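Local coordinates for putative flavoprotein (PDB 4ICI) that binds flavin mononucleotide in a flavodoxin-like fold and probably acts in electron transfer or another flavin-dependent redox reaction, at residues A[43-47]-A[105-109]; A[67-71]-A[98-104]; A[147-151]-A[164-170]. One frame throughout, in Å; residues are numbered along the deposited sequence.

In the fold
The three contacts lie in one flavodoxin-like domain, built on a parallel sheet of order 2-1-3-4-5. Along the chain, interaction 2 is nested inside the loop closed by interaction 1, and interaction 3 follows both. Interactions 1 and 2 have centres about 14 Å apart and adjoin in sequence, since 98-104 runs directly into the helix that carries 105-109. Interaction 1 packs that helix near edge strand 41-44. Interaction 2 ties the flavin-binding turn to helix 64-70. Interaction 3 lies at the other outer strand, 146-152, its centre about 22 Å from interaction 1 and 25 Å from interaction 2. Interactions 1 and 3 thus each set a helix on the sheet near one of its outer strands.

Interaction 1. Residues A[43-47]-A[105-109]; sequences YPIAP and IINTF. With EDO (1,2-ethanediol), chain E.
This is a buried apolar contact between the end of edge strand 41-44, with the loop after it, and helix 104-112. Residues 43-47 are extended and 105-109 are helical, with Phe109 N bonded to Ile105 O at 2.9 Å. The closest CA pairs are Ile45 with Phe109 (7.4 Å) and Pro47 with Ile105 (7.6 Å). Ile45 (chi1 m, chi2 t) points toward the helix. Ile45 CD1 lies over the face of the Phe109 ring, 4.2 Å from the centroid, a CH-pi contact, and 3.8 Å from Ile106 CD1. Ile45 CG2 is 4.0 Å from Ile105 CG1. Ile105 is extended (tt), which carries its CD1 to 3.8 Å from Pro47 CB. Tyr43 and Phe109, both chi1 t, meet obliquely, with CE2 of Tyr43 3.5 Å from CE1 of Phe109 and planes at 39°. Tyr43 OH is hydrogen-bonded to Ser80 O. An ethanediol O2 donates to Ile45 O at 2.7 Å. Such helix-on-sheet packing is typical of the three-layer alpha/beta/alpha sandwich of flavodoxins.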
loop_
_atom_site.group_PDB
_atom_site.type_symbol
_atom_site.label_atom_id
_atom_site.label_comp_id
_atom_site.label_asym_id
_atom_site.label_seq_id
_atom_site.Cartn_x
_atom_site.Cartn_y
_atom_site.Cartn_z
ATOM N N TYR A 43 -9.138 -2.026 4.547
ATOM C CA TYR A 43 -8.621 -3.339 4.869
ATOM C C TYR A 43 -7.181 -3.170 5.380
ATOM O O TYR A 43 -6.245 -2.961 4.600
ATOM C CB TYR A 43 -8.662 -4.261 3.651
ATOM C CG TYR A 43 -7.859 -5.554 3.794
ATOM C CD1 TYR A 43 -8.164 -6.495 4.766
ATOM C CD2 TYR A 43 -6.827 -5.830 2.931
ATOM C CE1 TYR A 43 -7.416 -7.673 4.888
ATOM C CE2 TYR A 43 -6.086 -7.004 3.052
ATOM C CZ TYR A 43 -6.385 -7.901 4.023
ATOM O OH TYR A 43 -5.631 -9.076 4.103
ATOM N N PRO A 44 -6.997 -3.241 6.715
ATOM C CA PRO A 44 -5.659 -3.268 7.243
ATOM C C PRO A 44 -4.986 -4.611 6.896
ATOM O O PRO A 44 -5.515 -5.700 7.185
ATOM C CB PRO A 44 -5.861 -3.113 8.748
ATOM C CG PRO A 44 -7.292 -2.583 8.922
ATOM C CD PRO A 44 -8.022 -3.226 7.777
ATOM N N ILE A 45 -3.821 -4.519 6.270
ATOM C CA ILE A 45 -3.001 -5.685 5.941
ATOM C C ILE A 45 -2.191 -5.984 7.199
ATOM O O ILE A 45 -1.199 -5.294 7.466
ATOM C CB ILE A 45 -2.061 -5.390 4.746
ATOM C CG1 ILE A 45 -2.869 -5.016 3.465
ATOM C CG2 ILE A 45 -1.139 -6.574 4.502
ATOM C CD1 ILE A 45 -2.027 -4.400 2.317
ATOM N N ALA A 46 -2.653 -6.964 7.986
ATOM C CA ALA A 46 -2.081 -7.231 9.290
ATOM C C ALA A 46 -1.050 -8.342 9.197
ATOM O O ALA A 46 -1.357 -9.454 8.760
ATOM C CB ALA A 46 -3.162 -7.633 10.307
ATOM N N PRO A 47 0.184 -8.057 9.584
ATOM C CA PRO A 47 1.160 -9.129 9.629
ATOM C C PRO A 47 0.820 -10.216 10.649
ATOM O O PRO A 47 0.388 -9.925 11.760
ATOM C CB PRO A 47 2.447 -8.450 10.021
ATOM C CG PRO A 47 2.102 -7.131 10.465
ATOM C CD PRO A 47 0.710 -6.788 10.066
ATOM N N ILE A 105 5.493 -7.162 2.535
ATOM C CA ILE A 105 4.126 -7.612 2.805
ATOM C C ILE A 105 3.124 -7.114 1.757
ATOM O O ILE A 105 2.092 -7.720 1.545
ATOM C CB ILE A 105 3.681 -7.245 4.258
ATOM C CG1 ILE A 105 2.509 -8.124 4.732
ATOM C CG2 ILE A 105 3.415 -5.738 4.369
ATOM C CD1 ILE A 105 2.207 -8.001 6.216
ATOM N N ILE A 106 3.466 -6.028 1.061
ATOM C CA ILE A 106 2.642 -5.576 -0.054
ATOM C C ILE A 106 2.661 -6.614 -1.192
ATOM O O ILE A 106 1.626 -6.892 -1.800
ATOM C CB ILE A 106 3.062 -4.172 -0.537
ATOM C CG1 ILE A 106 2.819 -3.137 0.580
ATOM C CG2 ILE A 106 2.292 -3.800 -1.804
ATOM C CD1 ILE A 106 1.374 -3.090 1.198
ATOM N N ASN A 107 3.823 -7.195 -1.445
ATOM C CA ASN A 107 3.909 -8.295 -2.398
ATOM C C ASN A 107 3.067 -9.496 -1.924
ATOM O O ASN A 107 2.367 -10.143 -2.713
ATOM C CB ASN A 107 5.359 -8.729 -2.632
ATOM C CG ASN A 107 6.248 -7.591 -3.104
ATOM O OD1 ASN A 107 6.789 -6.823 -2.292
ATOM N ND2 ASN A 107 6.402 -7.465 -4.423
ATOM N N THR A 108 3.127 -9.816 -0.621
ATOM C CA THR A 108 2.281 -10.904 -0.110
ATOM C C THR A 108 0.798 -10.613 -0.380
ATOM O O THR A 108 0.058 -11.494 -0.849
ATOM C CB THR A 108 2.470 -11.125 1.392
ATOM O OG1 THR A 108 3.875 -11.171 1.661
ATOM C CG2 THR A 108 1.746 -12.386 1.865
ATOM N N PHE A 109 0.384 -9.370 -0.150
ATOM C CA PHE A 109 -0.982 -8.976 -0.403
ATOM C C PHE A 109 -1.382 -9.146 -1.875
ATOM O O PHE A 109 -2.411 -9.790 -2.199
ATOM C CB PHE A 109 -1.224 -7.517 0.017
ATOM C CG PHE A 109 -2.561 -7.005 -0.430
ATOM C CD1 PHE A 109 -3.726 -7.450 0.171
ATOM C CD2 PHE A 109 -2.655 -6.061 -1.473
ATOM C CE1 PHE A 109 -4.963 -7.002 -0.267
ATOM C CE2 PHE A 109 -3.896 -5.642 -1.899
ATOM C CZ PHE A 109 -5.029 -6.111 -1.300
HETATM C C1 EDO E . -2.660 -3.544 10.353
HETATM O O1 EDO E . -1.641 -4.103 11.198
HETATM C C2 EDO E . -2.135 -2.603 9.254
HETATM O O2 EDO E . -0.859 -2.940 8.770
#

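Interaction 2. Residues A[67-71]-A[98-104]; sequences VEMND and WWDLAPR. With FMN (flavin mononucleotide), chain B; EDO (1,2-ethanediol), chain F.
The FMN pocket includes the turn at the start of 98-104, and this contact fastens the same segment to helix 64-70. Trp98 to Leu101 form a type I' beta turn, with positive phi at Trp99 and Asp100, closed by Leu101 N to Trp98 O (2.9 Å) and Trp98 N to Leu101 O (3.0 Å). The turn offers its amides to the flavin: Trp99 N donates to FMN N5 at 2.9 Å and Asp100 N to FMN O4 at 3.0 Å. The Trp98 ring has FMN C7 over one face. At the other end Arg104 (chi1 m, chi2 m, chi3 t) meets the C-terminal turn of the helix, Glu68 and Arg104 being the closest CA pair at 6.7 Å. Arg104 NE donates to Glu68 O at 3.1 Å and Arg104 NH2 to Met69 O at 2.8 Å. Selenomethionine Met69 (mmm) fills the gap between. Met69 SE is 3.9 Å from Trp98 CE3, a Met-aromatic contact at the ring edge, and Met69 CE is 3.5 Å from Leu101 CB and over a face of the Arg104 guanidinium. Glu68 OE2 is hydrogen-bonded to Tyr51 OH. Backbone amides binding the isoalloxazine from a loop after the third sheet strand are typical of the flavodoxin fold.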
loop_
_atom_site.group_PDB
_atom_site.type_symbol
_atom_site.label_atom_id
_atom_site.label_comp_id
_atom_site.label_asym_id
_atom_site.label_seq_id
_atom_site.Cartn_x
_atom_site.Cartn_y
_atom_site.Cartn_z
ATOM N N VAL A 67 16.637 -7.319 6.578
ATOM C CA VAL A 67 16.698 -8.650 5.955
ATOM C C VAL A 67 15.628 -8.768 4.868
ATOM O O VAL A 67 15.892 -9.218 3.763
ATOM C CB VAL A 67 16.571 -9.745 7.028
ATOM C CG1 VAL A 67 16.322 -11.144 6.400
ATOM C CG2 VAL A 67 17.808 -9.696 7.943
ATOM N N GLU A 68 14.430 -8.265 5.159
ATOM C CA GLU A 68 13.325 -8.247 4.179
ATOM C C GLU A 68 13.677 -7.478 2.958
ATOM O O GLU A 68 13.429 -7.896 1.836
ATOM C CB GLU A 68 12.088 -7.525 4.687
ATOM C CG GLU A 68 11.226 -8.311 5.536
ATOM C CD GLU A 68 9.935 -7.579 5.795
ATOM O OE1 GLU A 68 9.625 -6.592 5.072
ATOM O OE2 GLU A 68 9.230 -7.994 6.712
HETATM N N MSE A 69 14.206 -6.287 3.168
HETATM C CA MSE A 69 14.435 -5.422 2.051
HETATM C C MSE A 69 15.597 -5.952 1.189
HETATM O O MSE A 69 15.610 -5.746 -0.020
HETATM C CB MSE A 69 14.530 -3.988 2.557
HETATM C CG MSE A 69 13.144 -3.443 3.176
HETATM SE SE MSE A 69 11.443 -3.970 2.387
HETATM C CE MSE A 69 11.544 -3.148 0.692
ATOM N N ASN A 70 16.505 -6.745 1.762
ATOM C CA ASN A 70 17.556 -7.406 1.001
ATOM C C ASN A 70 17.145 -8.678 0.258
ATOM O O ASN A 70 17.918 -9.206 -0.547
ATOM C CB ASN A 70 18.764 -7.662 1.919
ATOM C CG ASN A 70 19.565 -6.389 2.172
ATOM O OD1 ASN A 70 19.795 -5.609 1.240
ATOM N ND2 ASN A 70 20.006 -6.177 3.406
ATOM N N ASP A 71 15.930 -9.154 0.482
ATOM C CA ASP A 71 15.420 -10.372 -0.116
ATOM C C ASP A 71 14.111 -10.094 -0.859
ATOM O O ASP A 71 13.025 -10.159 -0.283
ATOM C CB ASP A 71 15.212 -11.479 0.931
ATOM C CG ASP A 71 14.720 -12.786 0.320
ATOM O OD1 ASP A 71 14.535 -12.832 -0.930
ATOM O OD2 ASP A 71 14.531 -13.769 1.101
ATOM N N TRP A 98 9.905 1.983 2.531
ATOM C CA TRP A 98 11.045 1.354 3.192
ATOM C C TRP A 98 12.158 1.163 2.158
ATOM O O TRP A 98 11.989 0.438 1.187
ATOM C CB TRP A 98 10.682 -0.004 3.780
ATOM C CG TRP A 98 9.868 0.002 5.017
ATOM C CD1 TRP A 98 9.292 1.080 5.653
ATOM C CD2 TRP A 98 9.443 -1.155 5.748
ATOM N NE1 TRP A 98 8.576 0.655 6.756
ATOM C CE2 TRP A 98 8.650 -0.707 6.825
ATOM C CE3 TRP A 98 9.669 -2.528 5.608
ATOM C CZ2 TRP A 98 8.092 -1.569 7.761
ATOM C CZ3 TRP A 98 9.106 -3.369 6.549
ATOM C CH2 TRP A 98 8.321 -2.883 7.612
ATOM N N TRP A 99 13.286 1.859 2.366
ATOM C CA TRP A 99 14.400 1.807 1.428
ATOM C C TRP A 99 13.939 2.058 -0.027
ATOM O O TRP A 99 14.349 1.378 -0.965
ATOM C CB TRP A 99 15.119 0.465 1.566
ATOM C CG TRP A 99 15.725 0.266 2.919
ATOM C CD1 TRP A 99 15.172 -0.393 4.005
ATOM C CD2 TRP A 99 16.985 0.794 3.373
ATOM N NE1 TRP A 99 16.026 -0.308 5.076
ATOM C CE2 TRP A 99 17.139 0.404 4.717
ATOM C CE3 TRP A 99 17.990 1.542 2.768
ATOM C CZ2 TRP A 99 18.261 0.749 5.476
ATOM C CZ3 TRP A 99 19.118 1.889 3.521
ATOM C CH2 TRP A 99 19.240 1.489 4.861
ATOM N N ASP A 100 13.097 3.078 -0.189
ATOM C CA ASP A 100 12.565 3.519 -1.491
ATOM C C ASP A 100 11.691 2.475 -2.193
ATOM O O ASP A 100 11.489 2.560 -3.414
ATOM C CB ASP A 100 13.715 3.990 -2.412
ATOM C CG ASP A 100 13.338 5.169 -3.308
ATOM O OD1 ASP A 100 12.239 5.777 -3.152
ATOM O OD2 ASP A 100 14.178 5.432 -4.205
ATOM N N LEU A 101 11.166 1.526 -1.418
ATOM C CA LEU A 101 10.347 0.446 -1.940
ATOM C C LEU A 101 9.088 0.247 -1.101
ATOM O O LEU A 101 8.988 0.730 0.020
ATOM C CB LEU A 101 11.138 -0.879 -1.936
ATOM C CG LEU A 101 12.346 -0.973 -2.863
ATOM C CD1 LEU A 101 13.204 -2.195 -2.444
ATOM C CD2 LEU A 101 11.914 -1.024 -4.338
ATOM N N ALA A 102 8.144 -0.499 -1.649
ATOM C CA ALA A 102 7.058 -1.054 -0.836
ATOM C C ALA A 102 7.611 -2.154 0.070
ATOM O O ALA A 102 8.395 -2.994 -0.364
ATOM C CB ALA A 102 5.971 -1.644 -1.709
ATOM N N PRO A 103 7.182 -2.177 1.342
ATOM C CA PRO A 103 7.462 -3.343 2.182
ATOM C C PRO A 103 7.018 -4.633 1.519
ATOM O O PRO A 103 6.007 -4.654 0.794
ATOM C CB PRO A 103 6.663 -3.052 3.458
ATOM C CG PRO A 103 6.534 -1.543 3.492
ATOM C CD PRO A 103 6.386 -1.164 2.044
ATOM N N ARG A 104 7.761 -5.714 1.770
ATOM C CA ARG A 104 7.470 -6.975 1.102
ATOM C C ARG A 104 6.096 -7.560 1.415
ATOM O O ARG A 104 5.572 -8.336 0.626
ATOM C CB ARG A 104 8.562 -7.996 1.366
ATOM C CG ARG A 104 10.003 -7.567 1.074
ATOM C CD ARG A 104 10.238 -7.039 -0.278
ATOM N NE ARG A 104 11.664 -6.814 -0.527
ATOM C CZ ARG A 104 12.141 -6.228 -1.626
ATOM N NH1 ARG A 104 11.299 -5.810 -2.574
ATOM N NH2 ARG A 104 13.452 -6.148 -1.808
HETATM N N1 FMN B . 11.369 7.197 4.611
HETATM C C2 FMN B . 11.822 7.720 3.425
HETATM O O2 FMN B . 11.534 8.879 3.137
HETATM N N3 FMN B . 12.601 6.940 2.582
HETATM C C4 FMN B . 12.990 5.649 2.900
HETATM O O4 FMN B . 13.643 5.027 2.040
HETATM C C4A FMN B . 12.559 5.127 4.130
HETATM N N5 FMN B . 12.945 3.828 4.527
HETATM C C5A FMN B . 12.451 3.344 5.746
HETATM C C6 FMN B . 12.787 2.044 6.147
HETATM C C7 FMN B . 12.311 1.531 7.327
HETATM C C7M FMN B . 12.638 0.121 7.720
HETATM C C8 FMN B . 11.479 2.283 8.139
HETATM C C8M FMN B . 10.974 1.719 9.447
HETATM C C9 FMN B . 11.149 3.577 7.755
HETATM C C9A FMN B . 11.613 4.122 6.542
HETATM N N10 FMN B . 11.271 5.423 6.140
HETATM C C10 FMN B . 11.737 5.915 4.945
HETATM C "C1'" FMN B . 10.333 6.248 6.983
HETATM C "C2'" FMN B . 8.876 5.771 6.722
HETATM O "O2'" FMN B . 8.532 5.696 5.359
HETATM C "C3'" FMN B . 7.845 6.740 7.335
HETATM O "O3'" FMN B . 8.209 7.055 8.716
HETATM C "C4'" FMN B . 6.372 6.245 7.216
HETATM O "O4'" FMN B . 5.549 7.371 7.406
HETATM C "C5'" FMN B . 6.058 5.207 8.359
HETATM O "O5'" FMN B . 4.723 4.824 8.149
HETATM P P FMN B . 3.906 3.922 9.189
HETATM O O1P FMN B . 3.819 4.774 10.466
HETATM O O2P FMN B . 2.638 3.553 8.583
HETATM O O3P FMN B . 4.669 2.624 9.473
HETATM C C1 EDO F . 18.980 -2.696 1.772
HETATM O O1 EDO F . 18.058 -3.563 1.108
HETATM C C2 EDO F . 18.391 -2.334 3.103
HETATM O O2 EDO F . 18.946 -3.211 4.090
#

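Interaction 3. Residues A[147-151]-A[164-170]; sequences WKEGR and WLDVIAV
Two hydrogen bonds join segment 147-151, on edge strand 146-152, to the end of helix 158-168. The segment is extended, in a strand broken by a bulge or short loop. The closest CA pairs are Lys148 with Ile168 (6.7 Å) and Arg151 with Trp164 (7.9 Å). Trp164 (chi1 t) directs its NE1 to Glu149 O at 3.0 Å, with an N-H...O angle of 174°. Lys148 is extended beyond chi1 (mttt), so its NZ reaches Ile168 O at 2.9 Å; Ala169 O lies 3.0 Å from the same NZ. The helix ends in a Schellman motif. Ala169 has positive phi, Val170 N bonds to Leu165 O at 2.9 Å, and Ala169 N bonds weakly to Asp166 O at 3.2 Å. Arg151 (chi1 m, chi2 m) folds back, and its NH1 donates to Gly150 O at 2.9 Å. Arg151 CG sits squarely over the five-membered ring of Trp164, 3.3 Å from the centroid, a CH-pi contact, while the guanidinium has Trp164 CD1 over one face. Trp164 and Ile168 touch Val121 of strand 119-125, Leu165 touches Phe92 of strand 90-96, and Trp164 meets Leu34 of helix 26-38. Helix 158-168 thus lies on a face of the sheet, beside helix 26-38.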
loop_
_atom_site.group_PDB
_atom_site.type_symbol
_atom_site.label_atom_id
_atom_site.label_comp_id
_atom_site.label_asym_id
_atom_site.label_seq_id
_atom_site.Cartn_x
_atom_site.Cartn_y
_atom_site.Cartn_z
ATOM N N TRP A 147 -2.519 -0.583 -13.270
ATOM C CA TRP A 147 -1.963 0.401 -12.338
ATOM C C TRP A 147 -2.248 1.807 -12.789
ATOM O O TRP A 147 -2.092 2.133 -13.962
ATOM C CB TRP A 147 -0.460 0.244 -12.248
ATOM C CG TRP A 147 -0.008 -1.029 -11.594
ATOM C CD1 TRP A 147 0.437 -2.155 -12.208
ATOM C CD2 TRP A 147 0.127 -1.256 -10.196
ATOM N NE1 TRP A 147 0.790 -3.087 -11.289
ATOM C CE2 TRP A 147 0.609 -2.568 -10.033
ATOM C CE3 TRP A 147 -0.161 -0.502 -9.053
ATOM C CZ2 TRP A 147 0.863 -3.120 -8.773
ATOM C CZ3 TRP A 147 0.087 -1.049 -7.814
ATOM C CH2 TRP A 147 0.591 -2.337 -7.679
ATOM N N LYS A 148 -2.635 2.646 -11.846
ATOM C CA LYS A 148 -2.702 4.084 -12.055
ATOM C C LYS A 148 -1.734 4.766 -11.137
ATOM O O LYS A 148 -1.227 4.151 -10.202
ATOM C CB LYS A 148 -4.129 4.599 -11.880
ATOM C CG LYS A 148 -5.144 4.088 -12.929
ATOM C CD LYS A 148 -6.515 4.776 -12.845
ATOM C CE LYS A 148 -7.402 4.486 -14.070
ATOM N NZ LYS A 148 -8.733 5.206 -14.040
ATOM N N GLU A 149 -1.469 6.043 -11.405
ATOM C CA GLU A 149 -0.493 6.806 -10.668
ATOM C C GLU A 149 -1.017 7.150 -9.272
ATOM O O GLU A 149 -2.142 7.650 -9.115
ATOM C CB GLU A 149 -0.151 8.079 -11.446
ATOM C CG GLU A 149 0.629 7.806 -12.729
ATOM C CD GLU A 149 2.019 7.315 -12.447
ATOM O OE1 GLU A 149 2.755 8.040 -11.757
ATOM O OE2 GLU A 149 2.360 6.201 -12.921
ATOM N N GLY A 150 -0.175 6.898 -8.296
ATOM C CA GLY A 150 -0.489 7.165 -6.913
ATOM C C GLY A 150 0.167 8.419 -6.390
ATOM O O GLY A 150 0.784 9.200 -7.134
ATOM N N ARG A 151 0.030 8.615 -5.083
ATOM C CA ARG A 151 0.527 9.811 -4.418
ATOM C C ARG A 151 1.088 9.494 -3.056
ATOM O O ARG A 151 0.609 8.584 -2.361
ATOM C CB ARG A 151 -0.615 10.816 -4.237
ATOM C CG ARG A 151 -1.269 11.330 -5.531
ATOM C CD ARG A 151 -0.376 12.276 -6.326
ATOM N NE ARG A 151 -1.051 12.835 -7.504
ATOM C CZ ARG A 151 -1.075 12.254 -8.699
ATOM N NH1 ARG A 151 -0.513 11.067 -8.904
ATOM N NH2 ARG A 151 -1.721 12.840 -9.702
ATOM N N TRP A 164 -6.405 14.697 -7.158
ATOM C CA TRP A 164 -5.664 13.515 -7.607
ATOM C C TRP A 164 -6.577 12.535 -8.354
ATOM O O TRP A 164 -6.258 12.062 -9.462
ATOM C CB TRP A 164 -5.055 12.842 -6.377
ATOM C CG TRP A 164 -4.590 11.404 -6.521
ATOM C CD1 TRP A 164 -4.023 10.784 -7.610
ATOM C CD2 TRP A 164 -4.585 10.447 -5.478
ATOM N NE1 TRP A 164 -3.655 9.502 -7.286
ATOM C CE2 TRP A 164 -3.993 9.267 -5.981
ATOM C CE3 TRP A 164 -4.989 10.482 -4.151
ATOM C CZ2 TRP A 164 -3.813 8.131 -5.197
ATOM C CZ3 TRP A 164 -4.847 9.346 -3.382
ATOM C CH2 TRP A 164 -4.248 8.196 -3.894
ATOM N N LEU A 165 -7.715 12.200 -7.737
ATOM C CA LEU A 165 -8.597 11.199 -8.333
ATOM C C LEU A 165 -9.262 11.660 -9.639
ATOM O O LEU A 165 -9.505 10.850 -10.539
ATOM C CB LEU A 165 -9.592 10.653 -7.317
ATOM C CG LEU A 165 -8.891 9.985 -6.116
ATOM C CD1 LEU A 165 -9.935 9.346 -5.231
ATOM C CD2 LEU A 165 -7.799 9.000 -6.521
ATOM N N ASP A 166 -9.450 12.959 -9.785
ATOM C CA ASP A 166 -9.889 13.484 -11.079
ATOM C C ASP A 166 -8.813 13.353 -12.142
ATOM O O ASP A 166 -9.095 12.974 -13.295
ATOM C CB ASP A 166 -10.286 14.961 -10.971
ATOM C CG ASP A 166 -11.634 15.177 -10.284
ATOM O OD1 ASP A 166 -12.419 14.203 -10.098
ATOM O OD2 ASP A 166 -11.935 16.363 -9.946
ATOM N N VAL A 167 -7.567 13.634 -11.778
ATOM C CA VAL A 167 -6.451 13.490 -12.740
ATOM C C VAL A 167 -6.354 12.058 -13.254
ATOM O O VAL A 167 -6.148 11.828 -14.459
ATOM C CB VAL A 167 -5.098 13.939 -12.107
ATOM C CG1 VAL A 167 -3.870 13.513 -12.935
ATOM C CG2 VAL A 167 -5.098 15.445 -11.891
ATOM N N ILE A 168 -6.439 11.091 -12.337
ATOM C CA ILE A 168 -6.274 9.682 -12.718
ATOM C C ILE A 168 -7.585 9.008 -13.137
ATOM O O ILE A 168 -7.589 7.839 -13.502
ATOM C CB ILE A 168 -5.477 8.848 -11.657
ATOM C CG1 ILE A 168 -6.279 8.651 -10.365
ATOM C CG2 ILE A 168 -4.106 9.483 -11.429
ATOM C CD1 ILE A 168 -5.743 7.479 -9.504
ATOM N N ALA A 169 -8.674 9.766 -13.118
ATOM C CA ALA A 169 -10.002 9.289 -13.551
ATOM C C ALA A 169 -10.512 8.077 -12.758
ATOM O O ALA A 169 -10.989 7.075 -13.335
ATOM C CB ALA A 169 -9.997 9.001 -15.033
ATOM N N VAL A 170 -10.449 8.207 -11.430
ATOM C CA VAL A 170 -11.060 7.252 -10.503
ATOM C C VAL A 170 -12.253 7.863 -9.810
ATOM O O VAL A 170 -12.151 8.966 -9.262
ATOM C CB VAL A 170 -10.047 6.794 -9.440
ATOM C CG1 VAL A 170 -10.773 5.994 -8.345
ATOM C CG2 VAL A 170 -8.936 6.020 -10.118
#